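Local coordinates for protein transcription factor GAMBIF1 (Anopheles gambiae, PDB 1BVO) that binds DNA through this Rel homology specificity domain and probably activates transcription by RNA polymerase II in insect immunity and development, at residues Thr6-Leu14 with Gly26-Thr34; Ile43-Val54 with Val86-Phe97. All coordinates share one frame; numbering follows the deposited sequence.

Contact 1. Residues Thr6-Leu14 with Gly26-Thr34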
loop_
_atom_site.group_PDB
_atom_site.type_symbol
_atom_site.label_atom_id
_atom_site.label_comp_id
_atom_site.label_asym_id
_atom_site.label_seq_id
_atom_site.Cartn_x
_atom_site.Cartn_y
_atom_site.Cartn_z
ATOM N N THR C 6 -36.764 -2.186 -8.775
ATOM C CA THR C 6 -37.181 -1.990 -10.152
ATOM C C THR C 6 -36.097 -1.926 -11.212
ATOM O O THR C 6 -36.358 -2.211 -12.383
ATOM C CB THR C 6 -38.148 -0.805 -10.263
ATOM O OG1 THR C 6 -37.509 0.397 -9.809
ATOM C CG2 THR C 6 -39.380 -1.072 -9.399
ATOM N N GLU C 7 -34.907 -1.483 -10.843
ATOM C CA GLU C 7 -33.816 -1.491 -11.802
ATOM C C GLU C 7 -32.619 -1.844 -10.978
ATOM O O GLU C 7 -32.315 -1.213 -9.970
ATOM C CB GLU C 7 -33.635 -0.182 -12.587
ATOM C CG GLU C 7 -32.254 -0.050 -13.258
ATOM C CD GLU C 7 -32.263 -0.091 -14.774
ATOM O OE1 GLU C 7 -32.824 0.811 -15.417
ATOM O OE2 GLU C 7 -31.655 -1.011 -15.342
ATOM N N GLN C 8 -32.078 -2.994 -11.333
ATOM C CA GLN C 8 -30.946 -3.581 -10.674
ATOM C C GLN C 8 -29.642 -3.005 -11.124
ATOM O O GLN C 8 -29.466 -2.625 -12.287
ATOM C CB GLN C 8 -30.938 -5.074 -10.948
ATOM C CG GLN C 8 -32.023 -5.805 -10.237
ATOM C CD GLN C 8 -31.617 -6.215 -8.853
ATOM O OE1 GLN C 8 -30.491 -5.949 -8.408
ATOM N NE2 GLN C 8 -32.537 -6.858 -8.141
ATOM N N PRO C 9 -28.688 -2.949 -10.205
ATOM C CA PRO C 9 -27.383 -2.417 -10.546
ATOM C C PRO C 9 -26.720 -3.299 -11.576
ATOM O O PRO C 9 -26.871 -4.525 -11.574
ATOM C CB PRO C 9 -26.637 -2.444 -9.213
ATOM C CG PRO C 9 -27.338 -3.531 -8.433
ATOM C CD PRO C 9 -28.774 -3.285 -8.777
ATOM N N HIS C 10 -26.097 -2.656 -12.550
ATOM C CA HIS C 10 -25.379 -3.389 -13.557
ATOM C C HIS C 10 -24.260 -4.033 -12.759
ATOM O O HIS C 10 -23.481 -3.343 -12.095
ATOM C CB HIS C 10 -24.798 -2.463 -14.609
ATOM C CG HIS C 10 -24.134 -3.198 -15.722
ATOM N ND1 HIS C 10 -24.682 -3.301 -16.988
ATOM C CD2 HIS C 10 -23.008 -3.939 -15.746
ATOM C CE1 HIS C 10 -23.921 -4.074 -17.735
ATOM N NE2 HIS C 10 -22.892 -4.477 -17.002
ATOM N N PRO C 11 -24.107 -5.356 -12.890
ATOM C CA PRO C 11 -23.112 -6.193 -12.212
ATOM C C PRO C 11 -21.633 -6.025 -12.592
ATOM O O PRO C 11 -20.765 -6.550 -11.894
ATOM C CB PRO C 11 -23.579 -7.590 -12.581
ATOM C CG PRO C 11 -23.988 -7.388 -14.009
ATOM C CD PRO C 11 -24.852 -6.154 -13.885
ATOM N N LYS C 12 -21.343 -5.309 -13.673
ATOM C CA LYS C 12 -19.962 -5.140 -14.157
ATOM C C LYS C 12 -19.770 -3.832 -14.911
ATOM O O LYS C 12 -19.289 -3.844 -16.048
ATOM C CB LYS C 12 -19.632 -6.250 -15.161
ATOM C CG LYS C 12 -19.157 -7.575 -14.609
ATOM C CD LYS C 12 -17.685 -7.528 -14.269
ATOM C CE LYS C 12 -17.107 -8.937 -14.318
ATOM N NZ LYS C 12 -15.930 -9.090 -13.401
ATOM N N ALA C 13 -20.130 -2.706 -14.318
ATOM C CA ALA C 13 -19.978 -1.467 -15.059
ATOM C C ALA C 13 -19.344 -0.318 -14.317
ATOM O O ALA C 13 -19.366 0.819 -14.789
ATOM C CB ALA C 13 -21.303 -1.043 -15.621
ATOM N N LEU C 14 -18.711 -0.609 -13.191
ATOM C CA LEU C 14 -18.087 0.460 -12.433
ATOM C C LEU C 14 -16.898 -0.053 -11.669
ATOM O O LEU C 14 -16.963 -1.118 -11.045
ATOM C CB LEU C 14 -19.093 1.094 -11.458
ATOM C CG LEU C 14 -18.576 2.225 -10.561
ATOM C CD1 LEU C 14 -18.284 3.463 -11.390
ATOM C CD2 LEU C 14 -19.592 2.548 -9.479
ATOM N N GLY C 26 -17.777 7.741 -8.851
ATOM C CA GLY C 26 -18.683 7.602 -9.975
ATOM C C GLY C 26 -20.109 7.305 -9.591
ATOM O O GLY C 26 -20.590 7.736 -8.543
ATOM N N SER C 27 -20.790 6.600 -10.486
ATOM C CA SER C 27 -22.170 6.194 -10.284
ATOM C C SER C 27 -22.369 4.835 -10.936
ATOM O O SER C 27 -21.818 4.544 -12.005
ATOM C CB SER C 27 -23.130 7.197 -10.901
ATOM O OG SER C 27 -23.009 8.454 -10.272
ATOM N N ILE C 28 -23.145 4.005 -10.251
ATOM C CA ILE C 28 -23.461 2.651 -10.688
ATOM C C ILE C 28 -24.613 2.686 -11.670
ATOM O O ILE C 28 -25.728 3.053 -11.309
ATOM C CB ILE C 28 -23.924 1.812 -9.496
ATOM C CG1 ILE C 28 -22.760 1.502 -8.576
ATOM C CG2 ILE C 28 -24.614 0.549 -9.955
ATOM C CD1 ILE C 28 -23.235 1.097 -7.218
ATOM N N PRO C 29 -24.371 2.288 -12.926
ATOM C CA PRO C 29 -25.483 2.310 -13.878
ATOM C C PRO C 29 -26.469 1.197 -13.538
ATOM O O PRO C 29 -26.226 0.377 -12.650
ATOM C CB PRO C 29 -24.785 2.027 -15.206
ATOM C CG PRO C 29 -23.671 1.129 -14.808
ATOM C CD PRO C 29 -23.135 1.829 -13.577
ATOM N N GLY C 30 -27.587 1.181 -14.244
ATOM C CA GLY C 30 -28.587 0.154 -14.039
ATOM C C GLY C 30 -28.321 -0.939 -15.052
ATOM O O GLY C 30 -27.530 -0.730 -15.981
ATOM N N VAL C 31 -28.947 -2.101 -14.892
ATOM C CA VAL C 31 -28.735 -3.215 -15.816
ATOM C C VAL C 31 -28.994 -2.800 -17.250
ATOM O O VAL C 31 -28.285 -3.209 -18.177
ATOM C CB VAL C 31 -29.712 -4.391 -15.592
ATOM C CG1 VAL C 31 -28.948 -5.685 -15.535
ATOM C CG2 VAL C 31 -30.579 -4.196 -14.376
ATOM N N ASN C 32 -30.030 -1.990 -17.409
ATOM C CA ASN C 32 -30.476 -1.535 -18.706
ATOM C C ASN C 32 -29.851 -0.261 -19.229
ATOM O O ASN C 32 -30.277 0.243 -20.268
ATOM C CB ASN C 32 -31.990 -1.406 -18.675
ATOM C CG ASN C 32 -32.646 -2.655 -18.131
ATOM O OD1 ASN C 32 -32.403 -3.760 -18.622
ATOM N ND2 ASN C 32 -33.430 -2.504 -17.076
ATOM N N THR C 33 -28.823 0.243 -18.550
ATOM C CA THR C 33 -28.185 1.486 -18.983
ATOM C C THR C 33 -27.929 1.323 -20.475
ATOM O O THR C 33 -27.567 0.229 -20.935
ATOM C CB THR C 33 -26.903 1.843 -18.143
ATOM O OG1 THR C 33 -26.737 3.267 -18.105
ATOM C CG2 THR C 33 -25.634 1.215 -18.734
ATOM N N THR C 34 -28.356 2.329 -21.230
ATOM C CA THR C 34 -28.231 2.282 -22.667
ATOM C C THR C 34 -27.392 3.422 -23.221
ATOM O O THR C 34 -27.012 4.346 -22.495
ATOM C CB THR C 34 -29.650 2.212 -23.322
ATOM O OG1 THR C 34 -29.673 1.184 -24.317
ATOM C CG2 THR C 34 -30.038 3.516 -23.969
#

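Contact 2. Residues Ile43-Val54 with Val86-Phe97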
loop_
_atom_site.group_PDB
_atom_site.type_symbol
_atom_site.label_atom_id
_atom_site.label_comp_id
_atom_site.label_asym_id
_atom_site.label_seq_id
_atom_site.Cartn_x
_atom_site.Cartn_y
_atom_site.Cartn_z
ATOM N N ILE C 43 -35.687 1.640 -6.599
ATOM C CA ILE C 43 -36.588 0.844 -5.799
ATOM C C ILE C 43 -37.972 1.481 -5.861
ATOM O O ILE C 43 -38.138 2.608 -6.355
ATOM C CB ILE C 43 -36.103 0.735 -4.336
ATOM C CG1 ILE C 43 -36.022 2.122 -3.697
ATOM C CG2 ILE C 43 -34.757 0.033 -4.285
ATOM C CD1 ILE C 43 -35.860 2.088 -2.201
ATOM N N GLN C 44 -38.948 0.757 -5.327
ATOM C CA GLN C 44 -40.327 1.178 -5.347
ATOM C C GLN C 44 -41.013 0.512 -4.180
ATOM O O GLN C 44 -41.006 -0.710 -4.077
ATOM C CB GLN C 44 -40.946 0.653 -6.637
ATOM C CG GLN C 44 -41.724 1.651 -7.454
ATOM C CD GLN C 44 -43.086 1.918 -6.878
ATOM O OE1 GLN C 44 -43.775 1.002 -6.411
ATOM N NE2 GLN C 44 -43.501 3.171 -6.929
ATOM N N VAL C 45 -41.574 1.289 -3.275
ATOM C CA VAL C 45 -42.270 0.697 -2.151
ATOM C C VAL C 45 -43.676 0.352 -2.587
ATOM O O VAL C 45 -44.243 1.012 -3.450
ATOM C CB VAL C 45 -42.348 1.641 -0.947
ATOM C CG1 VAL C 45 -43.144 1.011 0.175
ATOM C CG2 VAL C 45 -40.956 1.997 -0.487
ATOM N N HIS C 46 -44.210 -0.730 -2.045
ATOM C CA HIS C 46 -45.565 -1.142 -2.361
ATOM C C HIS C 46 -46.320 -1.244 -1.058
ATOM O O HIS C 46 -45.721 -1.382 0.004
ATOM C CB HIS C 46 -45.579 -2.510 -3.033
ATOM C CG HIS C 46 -44.938 -2.526 -4.385
ATOM N ND1 HIS C 46 -45.594 -2.109 -5.522
ATOM C CD2 HIS C 46 -43.721 -2.950 -4.779
ATOM C CE1 HIS C 46 -44.800 -2.283 -6.565
ATOM N NE2 HIS C 46 -43.665 -2.796 -6.146
ATOM N N GLY C 47 -47.639 -1.218 -1.154
ATOM C CA GLY C 47 -48.486 -1.321 0.016
ATOM C C GLY C 47 -48.536 -0.107 0.924
ATOM O O GLY C 47 -49.251 -0.138 1.926
ATOM N N TYR C 48 -47.853 0.979 0.568
ATOM C CA TYR C 48 -47.858 2.149 1.437
ATOM C C TYR C 48 -47.501 3.458 0.737
ATOM O O TYR C 48 -46.721 3.485 -0.221
ATOM C CB TYR C 48 -46.917 1.896 2.634
ATOM C CG TYR C 48 -46.561 3.091 3.508
ATOM C CD1 TYR C 48 -45.538 3.967 3.137
ATOM C CD2 TYR C 48 -47.173 3.293 4.747
ATOM C CE1 TYR C 48 -45.126 4.996 3.977
ATOM C CE2 TYR C 48 -46.767 4.328 5.597
ATOM C CZ TYR C 48 -45.740 5.169 5.205
ATOM O OH TYR C 48 -45.308 6.176 6.035
ATOM N N ARG C 49 -48.166 4.525 1.184
ATOM C CA ARG C 49 -47.903 5.862 0.679
ATOM C C ARG C 49 -47.776 6.777 1.880
ATOM O O ARG C 49 -48.683 6.853 2.718
ATOM C CB ARG C 49 -49.014 6.367 -0.235
ATOM C CG ARG C 49 -48.686 7.750 -0.824
ATOM C CD ARG C 49 -49.665 8.179 -1.882
ATOM N NE ARG C 49 -49.547 7.368 -3.089
ATOM C CZ ARG C 49 -50.578 6.924 -3.803
ATOM N NH1 ARG C 49 -51.824 7.207 -3.440
ATOM N NH2 ARG C 49 -50.354 6.210 -4.903
ATOM N N GLY C 50 -46.639 7.453 1.963
ATOM C CA GLY C 50 -46.380 8.346 3.061
ATOM C C GLY C 50 -44.895 8.573 3.116
ATOM O O GLY C 50 -44.179 8.284 2.165
ATOM N N ARG C 51 -44.439 9.131 4.224
ATOM C CA ARG C 51 -43.029 9.410 4.448
ATOM C C ARG C 51 -42.294 8.090 4.582
ATOM O O ARG C 51 -42.816 7.157 5.213
ATOM C CB ARG C 51 -42.824 10.141 5.776
ATOM C CG ARG C 51 -43.649 11.376 5.984
ATOM C CD ARG C 51 -43.127 12.563 5.236
ATOM N NE ARG C 51 -41.761 12.972 5.583
ATOM C CZ ARG C 51 -41.354 13.436 6.764
ATOM N NH1 ARG C 51 -42.200 13.529 7.784
ATOM N NH2 ARG C 51 -40.119 13.939 6.869
ATOM N N ALA C 52 -41.076 8.028 4.053
ATOM C CA ALA C 52 -40.266 6.828 4.171
ATOM C C ALA C 52 -38.873 7.051 3.650
ATOM O O ALA C 52 -38.670 7.501 2.527
ATOM C CB ALA C 52 -40.913 5.656 3.451
ATOM N N VAL C 53 -37.909 6.742 4.499
ATOM C CA VAL C 53 -36.526 6.906 4.133
ATOM C C VAL C 53 -35.947 5.558 3.754
ATOM O O VAL C 53 -36.584 4.510 3.951
ATOM C CB VAL C 53 -35.747 7.544 5.287
ATOM C CG1 VAL C 53 -36.312 8.923 5.569
ATOM C CG2 VAL C 53 -35.852 6.673 6.535
ATOM N N VAL C 54 -34.771 5.575 3.149
ATOM C CA VAL C 54 -34.121 4.348 2.754
ATOM C C VAL C 54 -32.645 4.446 3.069
ATOM O O VAL C 54 -32.014 5.487 2.907
ATOM C CB VAL C 54 -34.321 4.058 1.256
ATOM C CG1 VAL C 54 -33.447 4.972 0.404
ATOM C CG2 VAL C 54 -34.028 2.596 0.950
ATOM N N VAL C 86 -31.370 8.274 2.196
ATOM C CA VAL C 86 -32.182 9.281 1.504
ATOM C C VAL C 86 -33.686 9.077 1.737
ATOM O O VAL C 86 -34.139 7.954 1.957
ATOM C CB VAL C 86 -31.929 9.316 -0.032
ATOM C CG1 VAL C 86 -30.496 9.704 -0.328
ATOM C CG2 VAL C 86 -32.286 7.991 -0.675
ATOM N N GLU C 87 -34.447 10.172 1.687
ATOM C CA GLU C 87 -35.897 10.114 1.861
ATOM C C GLU C 87 -36.597 9.916 0.517
ATOM O O GLU C 87 -36.283 10.596 -0.471
ATOM C CB GLU C 87 -36.432 11.369 2.557
ATOM C CG GLU C 87 -37.939 11.308 2.789
ATOM C CD GLU C 87 -38.480 12.413 3.702
ATOM O OE1 GLU C 87 -37.715 13.302 4.143
ATOM O OE2 GLU C 87 -39.692 12.372 3.989
ATOM N N ILE C 88 -37.529 8.966 0.500
ATOM C CA ILE C 88 -38.312 8.584 -0.680
ATOM C C ILE C 88 -39.467 9.545 -0.989
ATOM O O ILE C 88 -40.095 10.095 -0.079
ATOM C CB ILE C 88 -38.927 7.143 -0.498
ATOM C CG1 ILE C 88 -37.836 6.096 -0.249
ATOM C CG2 ILE C 88 -39.708 6.727 -1.712
ATOM C CD1 ILE C 88 -38.327 4.653 -0.460
ATOM N N ASN C 89 -39.732 9.747 -2.280
ATOM C CA ASN C 89 -40.839 10.585 -2.740
ATOM C C ASN C 89 -42.087 10.036 -2.053
ATOM O O ASN C 89 -42.476 8.897 -2.293
ATOM C CB ASN C 89 -40.977 10.467 -4.266
ATOM C CG ASN C 89 -42.113 11.310 -4.827
ATOM O OD1 ASN C 89 -43.284 11.103 -4.502
ATOM N ND2 ASN C 89 -41.774 12.256 -5.684
ATOM N N SER C 90 -42.701 10.849 -1.198
ATOM C CA SER C 90 -43.881 10.459 -0.440
ATOM C C SER C 90 -45.175 10.178 -1.209
ATOM O O SER C 90 -46.180 9.786 -0.607
ATOM C CB SER C 90 -44.133 11.460 0.695
ATOM O OG SER C 90 -43.571 12.739 0.434
ATOM N N THR C 91 -45.159 10.326 -2.526
ATOM C CA THR C 91 -46.351 10.048 -3.313
ATOM C C THR C 91 -46.071 8.971 -4.356
ATOM O O THR C 91 -46.791 7.977 -4.444
ATOM C CB THR C 91 -46.927 11.318 -3.977
ATOM O OG1 THR C 91 -47.355 12.230 -2.953
ATOM C CG2 THR C 91 -48.125 10.974 -4.872
ATOM N N THR C 92 -45.005 9.149 -5.123
ATOM C CA THR C 92 -44.647 8.170 -6.137
ATOM C C THR C 92 -44.156 6.893 -5.462
ATOM O O THR C 92 -44.380 5.795 -5.968
ATOM C CB THR C 92 -43.547 8.693 -7.086
ATOM O OG1 THR C 92 -42.279 8.697 -6.414
ATOM C CG2 THR C 92 -43.872 10.113 -7.560
ATOM N N MET C 93 -43.498 7.048 -4.311
ATOM C CA MET C 93 -42.960 5.930 -3.537
ATOM C C MET C 93 -41.757 5.243 -4.180
ATOM O O MET C 93 -41.486 4.068 -3.921
ATOM C CB MET C 93 -44.051 4.899 -3.223
ATOM C CG MET C 93 -44.974 5.310 -2.126
ATOM S SD MET C 93 -44.023 5.885 -0.735
ATOM C CE MET C 93 -44.737 7.306 -0.534
ATOM N N SER C 94 -41.010 5.990 -4.984
ATOM C CA SER C 94 -39.838 5.455 -5.664
ATOM C C SER C 94 -38.644 6.374 -5.539
ATOM O O SER C 94 -38.784 7.583 -5.304
ATOM C CB SER C 94 -40.134 5.234 -7.148
ATOM O OG SER C 94 -41.407 5.733 -7.503
ATOM N N TYR C 95 -37.469 5.801 -5.735
ATOM C CA TYR C 95 -36.255 6.567 -5.665
ATOM C C TYR C 95 -35.354 5.912 -6.655
ATOM O O TYR C 95 -35.389 4.695 -6.833
ATOM C CB TYR C 95 -35.626 6.548 -4.271
ATOM C CG TYR C 95 -34.592 7.617 -4.081
ATOM C CD1 TYR C 95 -33.302 7.460 -4.582
ATOM C CD2 TYR C 95 -34.902 8.809 -3.421
ATOM C CE1 TYR C 95 -32.347 8.455 -4.439
ATOM C CE2 TYR C 95 -33.962 9.813 -3.267
ATOM C CZ TYR C 95 -32.682 9.629 -3.780
ATOM O OH TYR C 95 -31.724 10.602 -3.641
ATOM N N THR C 96 -34.550 6.729 -7.298
ATOM C CA THR C 96 -33.640 6.257 -8.299
ATOM C C THR C 96 -32.283 6.775 -7.842
ATOM O O THR C 96 -32.132 7.971 -7.549
ATOM C CB THR C 96 -34.129 6.805 -9.647
ATOM O OG1 THR C 96 -35.398 6.196 -9.949
ATOM C CG2 THR C 96 -33.159 6.521 -10.761
ATOM N N PHE C 97 -31.350 5.846 -7.629
ATOM C CA PHE C 97 -30.018 6.197 -7.169
ATOM C C PHE C 97 -29.165 6.550 -8.363
ATOM O O PHE C 97 -28.621 5.670 -9.025
ATOM C CB PHE C 97 -29.415 5.051 -6.370
ATOM C CG PHE C 97 -30.210 4.704 -5.156
ATOM C CD1 PHE C 97 -31.260 3.794 -5.226
ATOM C CD2 PHE C 97 -29.967 5.363 -3.962
ATOM C CE1 PHE C 97 -32.056 3.544 -4.114
ATOM C CE2 PHE C 97 -30.755 5.120 -2.840
ATOM C CZ PHE C 97 -31.803 4.214 -2.920
#

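Contact 1. Residues Thr6-Leu14 with Gly26-Thr34
The imidazole of H10 meets G30 O at its edge, near the ring plane, while P29 CG and V31 O lie obliquely to it. With CG anti to the backbone N (chi1 -176°), H10 sends this ring alongside the turn, and its CB rests 3.5 Å from G30 O. The other flat pair is the carboxylate of E7 and the amide of N32, whose planes are turned 54° apart. E7 OE2 accepts the backbone N-H of N32 at 2.8 Å, nearly along its own C-O axis, so an acidic side chain suits this place beside a type I turn running from G30 to T33. Glycine suits position 30 because the carboxylate end of E7 occupies the place where a side chain would start. H10 N gives a nearly straight bond to P29 O at 3.0 Å, reaching it from above the carbonyl plane.

Apolar groups pack around these bonds. P9 CB sits 3.7 Å from I28 CG2, and the rigid ring of P29 packs against A13. L14 CD2 meets I28 CG1 at 3.5 Å, the two side chains crossing at about a right angle. Beyond the segments, Q8 OE1 takes the N-H of D169 and S27 OG pairs with N99. Such paired loop ends, with a single beta bridge between P9 and G30, close the base of the DNA-recognition loop characteristic of Rel proteins, close to the bound DNA.

Contact 2. Residues Ile43-Val54 with Val86-Phe97
I43, V45 and V54 form a hollow that receives I88, where the chain passes between the two sheets of the immunoglobulin-like beta-sandwich of the Rel domain. Strand 43-46 runs antiparallel to 94-96 in one sheet, and 52-54 pairs with 86-87 in the other; loops join the two ladders in both segments. I88 is the bump between them: its single CG1-CD1 arm spans the gap, CG1 near V54 and CD1 reaching 3.7 Å from V45 CG2 and 4.0 Å from I43 CD1. A long apolar chain suits this place between the two sheets.

V54 and V86 lie side by side and point the same way, the methyls V54 CG1 and V86 CG2 touching. The same V54 CG1 meets the edge of the F97 ring, 3.8 Å from CZ, and I43 CG1 also approaches that edge; F147 of strand 142-152 adds another aromatic ring here. At the loop end, M93 packs its CG and SD against the backbone at Y48 O; the place of its terminal methyl is doubtful. An unbranched apolar chain suits this position beside backbone, and M93 O takes the N-H of V45 at 2.9 Å.

Charged and polar chains border this apolar interior. R51 folds back through bends at chi2 and chi3 to reach E87, whose extended chain carries its carboxylate outward; their salt bridge joins R51 NE to E87 OE2 at 2.7 Å. R49 instead reaches the neighbouring loop, its NE bonding in the carbonyl plane to a lone pair of T91 O, 3.1 Å away.

From the N terminus, strand 2-7 ends in a classic bulge facing S42, and the chain enters contact 1, which closes the loop between L14 and G26 beside the DNA. The chain then returns as strand 42-46, the neighbour of 2-7 in the three-stranded sheet. There contact 2 opens; it closes a longer excursion between V54 and V86 that includes the C79-C84 disulfide. The contacts therefore stand in series, neither nested nor crossed. Their centres are about 20 Å apart, yet they meet where T6 CG2 packs 3.6 Å from Q44 CB. Contact 1 ties the recognition-loop base to this sheet's edge, whereas contact 2 joins it to the five-stranded sheet.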